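Long-range contacts in DNA repair protein XRCC1 (Homo sapiens, PDB 3K77), which acts as a scaffold in DNA single-strand break repair, assembling repair protein complexes and binding poly-ADP-ribose chains, the crystallised part being its N-terminal domain: residues E3-H8 and L24-T29; S57-N62 and R148-P153. All coordinates share one frame; numbering follows the deposited sequence.

Contact 1. Residues E3-H8 and L24-T29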
ATOM      1  N   GLU A   3       3.068 -15.588  -4.860  1.00 47.97           N
ATOM      2  CA  GLU A   3       3.424 -14.299  -4.284  1.00 36.53           C
ATOM      3  C   GLU A   3       4.442 -13.587  -5.168  1.00 27.48           C
ATOM      4  O   GLU A   3       5.453 -14.159  -5.563  1.00 29.89           O
ATOM      5  CB  GLU A   3       3.972 -14.451  -2.860  1.00 43.74           C
ATOM      6  CG  GLU A   3       3.599 -13.285  -1.927  1.00 64.71           C
ATOM      7  CD  GLU A   3       4.536 -13.140  -0.734  1.00 76.10           C
ATOM      8  OE1 GLU A   3       5.642 -12.585  -0.903  1.00 92.76           O
ATOM      9  OE2 GLU A   3       4.160 -13.561   0.380  1.00 66.86           O
ATOM     10  N   ILE A   4       4.153 -12.332  -5.483  1.00 31.47           N
ATOM     11  CA  ILE A   4       5.069 -11.494  -6.233  1.00 21.79           C
ATOM     12  C   ILE A   4       6.202 -10.980  -5.339  1.00 36.63           C
ATOM     13  O   ILE A   4       5.987 -10.565  -4.193  1.00 20.33           O
ATOM     14  CB  ILE A   4       4.327 -10.297  -6.875  1.00  8.94           C
ATOM     15  CG1 ILE A   4       3.353 -10.790  -7.945  1.00 21.82           C
ATOM     16  CG2 ILE A   4       5.304  -9.317  -7.497  1.00 31.60           C
ATOM     17  CD1 ILE A   4       2.635  -9.666  -8.701  1.00 11.45           C
ATOM     18  N   ARG A   5       7.411 -11.003  -5.880  1.00 33.48           N
ATOM     19  CA  ARG A   5       8.581 -10.575  -5.142  1.00 17.29           C
ATOM     20  C   ARG A   5       8.883  -9.106  -5.396  1.00 32.18           C
ATOM     21  O   ARG A   5       8.843  -8.652  -6.538  1.00 17.23           O
ATOM     22  CB  ARG A   5       9.774 -11.438  -5.539  1.00 37.36           C
ATOM     23  CG  ARG A   5       9.441 -12.909  -5.753  1.00 26.09           C
ATOM     24  CD  ARG A   5      10.551 -13.780  -5.213  1.00 65.04           C
ATOM     25  NE  ARG A   5      10.817 -13.475  -3.808  1.00 93.26           N
ATOM     26  CZ  ARG A   5      11.999 -13.636  -3.216  1.00105.10           C
ATOM     27  NH1 ARG A   5      13.035 -14.093  -3.909  1.00110.69           N
ATOM     28  NH2 ARG A   5      12.146 -13.330  -1.934  1.00103.68           N
ATOM     29  N   LEU A   6       9.192  -8.374  -4.324  1.00 36.92           N
ATOM     30  CA  LEU A   6       9.475  -6.937  -4.391  1.00 33.97           C
ATOM     31  C   LEU A   6      10.970  -6.665  -4.238  1.00 33.38           C
ATOM     32  O   LEU A   6      11.594  -7.103  -3.277  1.00 22.72           O
ATOM     33  CB  LEU A   6       8.694  -6.182  -3.307  1.00 17.74           C
ATOM     34  CG  LEU A   6       7.208  -6.511  -3.222  1.00 11.02           C
ATOM     35  CD1 LEU A   6       6.647  -5.994  -1.923  1.00 24.81           C
ATOM     36  CD2 LEU A   6       6.447  -5.936  -4.416  1.00 13.72           C
ATOM     37  N   ARG A   7      11.527  -5.925  -5.188  1.00 29.09           N
ATOM     38  CA  ARG A   7      12.961  -5.681  -5.242  1.00 34.38           C
ATOM     39  C   ARG A   7      13.410  -4.580  -4.265  1.00 54.67           C
ATOM     40  O   ARG A   7      14.241  -4.819  -3.376  1.00 49.63           O
ATOM     41  CB  ARG A   7      13.363  -5.332  -6.681  1.00 21.83           C
ATOM     42  CG  ARG A   7      14.803  -4.879  -6.877  1.00 16.73           C
ATOM     43  CD  ARG A   7      14.966  -4.374  -8.300  1.00 65.86           C
ATOM     44  NE  ARG A   7      16.135  -3.518  -8.478  1.00 93.00           N
ATOM     45  CZ  ARG A   7      17.140  -3.785  -9.311  1.00 99.30           C
ATOM     46  NH1 ARG A   7      17.122  -4.885 -10.051  1.00 98.27           N
ATOM     47  NH2 ARG A   7      18.163  -2.950  -9.412  1.00101.03           N
ATOM     48  N   HIS A   8      12.859  -3.379  -4.420  1.00 37.40           N
ATOM     49  CA  HIS A   8      13.261  -2.274  -3.565  1.00 16.32           C
ATOM     50  C   HIS A   8      12.188  -1.193  -3.476  1.00 22.42           C
ATOM     51  O   HIS A   8      11.175  -1.254  -4.173  1.00 19.95           O
ATOM     52  CB  HIS A   8      14.629  -1.709  -4.000  1.00 16.24           C
ATOM     53  CG  HIS A   8      14.566  -0.697  -5.109  1.00 28.42           C
ATOM     54  ND1 HIS A   8      14.442  -1.045  -6.432  1.00 41.12           N
ATOM     55  CD2 HIS A   8      14.649   0.657  -5.080  1.00 17.19           C
ATOM     56  CE1 HIS A   8      14.426   0.051  -7.177  1.00 16.75           C
ATOM     57  NE2 HIS A   8      14.552   1.091  -6.381  1.00 19.23           N
ATOM     58  N   LEU A  24       8.158  -3.335   3.984  1.00 23.26           N
ATOM     59  CA  LEU A  24       7.039  -3.834   3.196  1.00 29.23           C
ATOM     60  C   LEU A  24       7.463  -4.780   2.077  1.00 17.99           C
ATOM     61  O   LEU A  24       6.629  -5.435   1.466  1.00 43.39           O
ATOM     62  CB  LEU A  24       6.257  -2.660   2.605  1.00 48.99           C
ATOM     63  CG  LEU A  24       5.628  -1.656   3.575  1.00 24.01           C
ATOM     64  CD1 LEU A  24       4.979  -0.525   2.803  1.00 10.46           C
ATOM     65  CD2 LEU A  24       4.617  -2.317   4.488  1.00 11.25           C
ATOM     66  N   LEU A  25       8.757  -4.835   1.797  1.00 24.81           N
ATOM     67  CA  LEU A  25       9.254  -5.635   0.686  1.00 24.98           C
ATOM     68  C   LEU A  25       8.977  -7.123   0.881  1.00 14.84           C
ATOM     69  O   LEU A  25       8.754  -7.841  -0.091  1.00 29.25           O
ATOM     70  CB  LEU A  25      10.743  -5.374   0.465  1.00 15.04           C
ATOM     71  CG  LEU A  25      11.055  -3.932   0.094  1.00  6.45           C
ATOM     72  CD1 LEU A  25      12.519  -3.767  -0.032  1.00  7.85           C
ATOM     73  CD2 LEU A  25      10.370  -3.574  -1.196  1.00 22.32           C
ATOM     74  N   LYS A  26       8.968  -7.567   2.138  1.00 44.50           N
ATOM     75  CA  LYS A  26       8.510  -8.916   2.480  1.00 32.22           C
ATOM     76  C   LYS A  26       7.543  -8.943   3.654  1.00 32.12           C
ATOM     77  O   LYS A  26       7.806  -8.368   4.707  1.00 54.14           O
ATOM     78  CB  LYS A  26       9.681  -9.850   2.753  1.00 33.45           C
ATOM     79  CG  LYS A  26       9.993 -10.755   1.585  1.00 33.42           C
ATOM     80  CD  LYS A  26      10.436 -12.108   2.063  1.00 65.54           C
ATOM     81  CE  LYS A  26      11.225 -12.821   0.984  1.00 81.96           C
ATOM     82  NZ  LYS A  26      11.660 -14.183   1.407  1.00 83.60           N
ATOM     83  N   ALA A  27       6.418  -9.625   3.452  1.00 34.81           N
ATOM     84  CA  ALA A  27       5.387  -9.763   4.479  1.00 50.20           C
ATOM     85  C   ALA A  27       5.868 -10.649   5.611  1.00 41.80           C
ATOM     86  O   ALA A  27       5.352 -10.573   6.723  1.00 44.83           O
ATOM     87  CB  ALA A  27       4.096 -10.331   3.883  1.00 37.56           C
ATOM     88  N   ASP A  28       6.862 -11.481   5.307  1.00 46.03           N
ATOM     89  CA  ASP A  28       7.439 -12.434   6.255  1.00 59.79           C
ATOM     90  C   ASP A  28       7.876 -11.810   7.576  1.00 67.15           C
ATOM     91  O   ASP A  28       7.866 -12.465   8.614  1.00 64.62           O
ATOM     92  CB  ASP A  28       8.661 -13.101   5.625  1.00 69.18           C
ATOM     93  CG  ASP A  28       8.308 -14.326   4.828  1.00 80.86           C
ATOM     94  OD1 ASP A  28       7.355 -15.025   5.222  1.00 91.65           O
ATOM     95  OD2 ASP A  28       8.989 -14.593   3.815  1.00 81.25           O
ATOM     96  N   THR A  29       8.268 -10.543   7.521  1.00 72.43           N
ATOM     97  CA  THR A  29       9.015  -9.911   8.604  1.00 57.63           C
ATOM     98  C   THR A  29       8.239  -9.606   9.886  1.00 64.37           C
ATOM     99  O   THR A  29       8.823  -9.583  10.973  1.00 69.03           O
ATOM    100  CB  THR A  29       9.636  -8.596   8.137  1.00 62.08           C
ATOM    101  OG1 THR A  29      10.133  -8.754   6.806  1.00 76.94           O
ATOM    102  CG2 THR A  29      10.765  -8.224   9.048  1.00 74.51           C
TER

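Contact 2. Residues S57-N62 and R148-P153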
ATOM      1  N   SER A  57      -4.214 -10.596  -6.955  1.00 40.34           N
ATOM      2  CA  SER A  57      -4.774 -10.373  -5.637  1.00 18.67           C
ATOM      3  C   SER A  57      -3.863  -9.469  -4.804  1.00 31.84           C
ATOM      4  O   SER A  57      -2.650  -9.381  -5.049  1.00 28.05           O
ATOM      5  CB  SER A  57      -4.945 -11.713  -4.933  1.00 39.28           C
ATOM      6  OG  SER A  57      -4.891 -11.559  -3.523  1.00 48.66           O
ATOM      7  N   VAL A  58      -4.458  -8.810  -3.813  1.00 29.33           N
ATOM      8  CA  VAL A  58      -3.728  -7.886  -2.948  1.00 20.05           C
ATOM      9  C   VAL A  58      -4.203  -8.014  -1.500  1.00 27.18           C
ATOM     10  O   VAL A  58      -5.382  -7.788  -1.206  1.00 35.04           O
ATOM     11  CB  VAL A  58      -3.923  -6.418  -3.405  1.00 19.44           C
ATOM     12  CG1 VAL A  58      -3.134  -5.469  -2.519  1.00 22.39           C
ATOM     13  CG2 VAL A  58      -3.527  -6.249  -4.861  1.00 39.45           C
ATOM     14  N   ASP A  59      -3.296  -8.393  -0.603  1.00 27.13           N
ATOM     15  CA  ASP A  59      -3.614  -8.411   0.824  1.00 28.55           C
ATOM     16  C   ASP A  59      -3.012  -7.168   1.446  1.00 22.05           C
ATOM     17  O   ASP A  59      -1.869  -6.813   1.155  1.00 25.75           O
ATOM     18  CB  ASP A  59      -3.047  -9.642   1.537  1.00 27.20           C
ATOM     19  CG  ASP A  59      -3.219 -10.915   0.743  1.00 44.68           C
ATOM     20  OD1 ASP A  59      -4.231 -11.042   0.012  1.00 41.56           O
ATOM     21  OD2 ASP A  59      -2.338 -11.796   0.860  1.00 41.19           O
ATOM     22  N   ILE A  60      -3.774  -6.520   2.315  1.00 19.94           N
ATOM     23  CA  ILE A  60      -3.324  -5.320   2.991  1.00 14.34           C
ATOM     24  C   ILE A  60      -3.493  -5.560   4.477  1.00 24.65           C
ATOM     25  O   ILE A  60      -4.585  -5.902   4.937  1.00 23.35           O
ATOM     26  CB  ILE A  60      -4.192  -4.096   2.608  1.00 31.68           C
ATOM     27  CG1 ILE A  60      -4.362  -3.988   1.089  1.00 14.04           C
ATOM     28  CG2 ILE A  60      -3.598  -2.815   3.171  1.00 13.66           C
ATOM     29  CD1 ILE A  60      -3.508  -2.946   0.441  1.00 22.22           C
ATOM     30  N   GLY A  61      -2.405  -5.413   5.222  1.00 32.75           N
ATOM     31  CA  GLY A  61      -2.459  -5.453   6.670  1.00 15.26           C
ATOM     32  C   GLY A  61      -2.368  -4.036   7.180  1.00 14.71           C
ATOM     33  O   GLY A  61      -1.314  -3.411   7.108  1.00 13.87           O
ATOM     34  N   ASN A  62      -3.478  -3.521   7.686  1.00 16.18           N
ATOM     35  CA  ASN A  62      -3.519  -2.129   8.130  1.00 21.58           C
ATOM     36  C   ASN A  62      -2.650  -1.850   9.359  1.00 17.54           C
ATOM     37  O   ASN A  62      -2.175  -2.767  10.026  1.00 44.36           O
ATOM     38  CB  ASN A  62      -4.963  -1.687   8.402  1.00 29.78           C
ATOM     39  CG  ASN A  62      -5.082  -0.184   8.619  1.00 41.38           C
ATOM     40  OD1 ASN A  62      -4.321   0.604   8.041  1.00 52.81           O
ATOM     41  ND2 ASN A  62      -6.036   0.222   9.456  1.00 23.21           N
ATOM     42  N   ARG A 148       0.855  -7.854   0.498  1.00 40.46           N
ATOM     43  CA  ARG A 148       1.174  -9.004  -0.335  1.00 22.52           C
ATOM     44  C   ARG A 148       0.474  -8.919  -1.685  1.00 30.61           C
ATOM     45  O   ARG A 148      -0.751  -8.789  -1.768  1.00 37.61           O
ATOM     46  CB  ARG A 148       0.791 -10.313   0.348  1.00 24.98           C
ATOM     47  CG  ARG A 148       1.904 -10.930   1.165  1.00 53.89           C
ATOM     48  CD  ARG A 148       1.600 -12.389   1.465  1.00 61.85           C
ATOM     49  NE  ARG A 148       0.362 -12.538   2.226  1.00 67.80           N
ATOM     50  CZ  ARG A 148       0.310 -12.660   3.549  1.00 62.79           C
ATOM     51  NH1 ARG A 148       1.433 -12.655   4.255  1.00 51.93           N
ATOM     52  NH2 ARG A 148      -0.864 -12.790   4.164  1.00 54.55           N
ATOM     53  N   PHE A 149       1.275  -8.972  -2.741  1.00 24.76           N
ATOM     54  CA  PHE A 149       0.766  -9.068  -4.092  1.00 23.51           C
ATOM     55  C   PHE A 149       0.959 -10.499  -4.589  1.00 34.94           C
ATOM     56  O   PHE A 149       1.921 -11.173  -4.213  1.00 29.38           O
ATOM     57  CB  PHE A 149       1.476  -8.042  -4.974  1.00 18.47           C
ATOM     58  CG  PHE A 149       1.360  -6.652  -4.457  1.00 20.84           C
ATOM     59  CD1 PHE A 149       0.273  -5.863  -4.805  1.00 32.96           C
ATOM     60  CD2 PHE A 149       2.305  -6.139  -3.576  1.00 36.57           C
ATOM     61  CE1 PHE A 149       0.143  -4.568  -4.308  1.00 24.90           C
ATOM     62  CE2 PHE A 149       2.189  -4.842  -3.080  1.00 26.12           C
ATOM     63  CZ  PHE A 149       1.109  -4.059  -3.447  1.00 18.78           C
ATOM     64  N   HIS A 150       0.021 -10.964  -5.407  1.00 40.43           N
ATOM     65  CA  HIS A 150       0.065 -12.318  -5.938  1.00 22.87           C
ATOM     66  C   HIS A 150      -0.201 -12.227  -7.416  1.00 27.94           C
ATOM     67  O   HIS A 150      -1.081 -11.480  -7.853  1.00 29.78           O
ATOM     68  CB  HIS A 150      -1.020 -13.215  -5.309  1.00 37.46           C
ATOM     69  CG  HIS A 150      -1.018 -13.219  -3.809  1.00 34.27           C
ATOM     70  ND1 HIS A 150      -0.264 -14.104  -3.072  1.00 42.02           N
ATOM     71  CD2 HIS A 150      -1.679 -12.448  -2.912  1.00 37.09           C
ATOM     72  CE1 HIS A 150      -0.451 -13.873  -1.786  1.00 33.54           C
ATOM     73  NE2 HIS A 150      -1.301 -12.868  -1.661  1.00 39.48           N
ATOM     74  N   SER A 151       0.564 -12.992  -8.183  1.00 30.16           N
ATOM     75  CA  SER A 151       0.327 -13.121  -9.612  1.00 42.50           C
ATOM     76  C   SER A 151      -0.759 -14.178  -9.866  1.00 44.97           C
ATOM     77  O   SER A 151      -1.093 -14.958  -8.972  1.00 42.64           O
ATOM     78  CB  SER A 151       1.637 -13.471 -10.338  1.00 27.50           C
ATOM     79  OG  SER A 151       2.244 -14.623  -9.777  1.00 46.41           O
ATOM     80  N   PRO A 152      -1.331 -14.193 -11.082  1.00 44.82           N
ATOM     81  CA  PRO A 152      -2.306 -15.232 -11.433  1.00 47.95           C
ATOM     82  C   PRO A 152      -1.729 -16.637 -11.275  1.00 50.05           C
ATOM     83  O   PRO A 152      -0.547 -16.851 -11.550  1.00 45.07           O
ATOM     84  CB  PRO A 152      -2.590 -14.956 -12.912  1.00 38.95           C
ATOM     85  CG  PRO A 152      -2.306 -13.504 -13.082  1.00 29.60           C
ATOM     86  CD  PRO A 152      -1.171 -13.200 -12.159  1.00 38.57           C
ATOM     87  N   PRO A 153      -2.572 -17.591 -10.852  1.00 59.22           N
ATOM     88  CA  PRO A 153      -2.201 -18.993 -10.613  1.00 67.88           C
ATOM     89  C   PRO A 153      -2.101 -19.795 -11.912  1.00 55.18           C
ATOM     90  O   PRO A 153      -0.986 -20.102 -12.338  1.00 56.94           O
ATOM     91  CB  PRO A 153      -3.367 -19.519  -9.756  1.00 63.77           C
ATOM     92  CG  PRO A 153      -4.197 -18.286  -9.386  1.00 50.27           C
ATOM     93  CD  PRO A 153      -3.985 -17.347 -10.527  1.00 51.02           C
TER

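Contact 1. Residues E3-H8 and L24-T29
L6 and L25 form the centre of this contact, where their CA atoms come within 5.2 Å. L6 can be followed outward. Its CB packs on L25 CD2 at 3.8 Å and also lies near L25 O. CG rests against the same carbonyl oxygen. L6 CD1 ends 3.3 Å from L25 O, with L24 O almost as near. L6 thus seats itself on the backbone of the 24-29 loop. L6 also touches L49 of strand 42-49.

L25 reaches back the other way. Its CG stands beside the backbone N (chi1 -62°), which sends CD2 to L6 and to H8 C, while CD1 lies 3.9 Å from R7 O. L47 packs on L25 as well. With an alanine at L25 both methyl tips would be gone, which would probably leave a gap beside L6 CB and the backbone of R7 and H8. At the exposed end, K26 CE meets the edge of the R5 guanidinium, close to its plane. Two like charges come close there without a hydrogen bond, R5 NH2 lying 3.5 Å from K26 NZ. No hydrogen bond joins the two segments. The contact is mainly apolar packing of a loop on the start of strand 6-12. R7 and H8 both face Q48, a classic beta bulge where strand 6-12 pairs with strand 42-49.

Contact 2. Residues S57-N62 and R148-P153
The H150 ring, the D59 carboxylate and the R148 guanidinium meet on one side of a strand pair. D59 OD2 lies at the edge of the H150 ring, almost in its plane, and accepts a nearly straight bond from H150 NE2 (2.9 Å, 176°). Seen from the carboxylate, this donor sits above the plane. The same OD2 also takes R148 NE at 3.1 Å, through its anti lone pair and at the guanidinium edge. This second bond is a salt bridge. Carboxylate and guanidinium planes are 72° apart, and NE is the R148 atom bonded to D59. Two donors of different kinds therefore grip one buried oxygen and would probably stabilise its negative charge. D59 CG stands beside the backbone N (chi1 -42°), which brings the carboxylate over the strand pair, where OD2 meets both partners. S57 OG approaches the H150 ring obliquely at CD2, 3.4 Å away.

The other side of the pair is apolar. V58 and F149 lie side by side and point the same way, with V58 CG2 3.8 Å from F149 CD1. F149 goes on to V70, V128 and I130. The backbones run antiparallel. D59 and R148 form a hydrogen-bonded pair, with D59 N to R148 O at 2.8 Å and R148 N to D59 O. V58 and F149 form a non-hydrogen-bonded pair. S57 and H150 are hydrogen-bonded again, though S57 N to H150 O is weak. The arrangement is that of two central strands in a four-stranded antiparallel sheet of the XRCC1 N-terminal domain, with an apolar inner face.

From the N terminus, the chain passes through 3-8 and along strand 6-12, then returns at 24-29, where contact 1 closes a short loop. Contact 2 opens only later, at strand 57-63. It closes after more than eighty residues, when strand 143-150 comes alongside. The two contacts are in series and neither nests nor crosses. They still touch in space, with centres about 11 Å apart. I4 N probably bonds to F149 O, and A27 CB packs on R148 CG. Contact 1 belongs to the edge of the six-stranded sheet, contact 2 to the middle of the four-stranded one. Segment 3-8 and the 24-29 loop thus connect the two sheets.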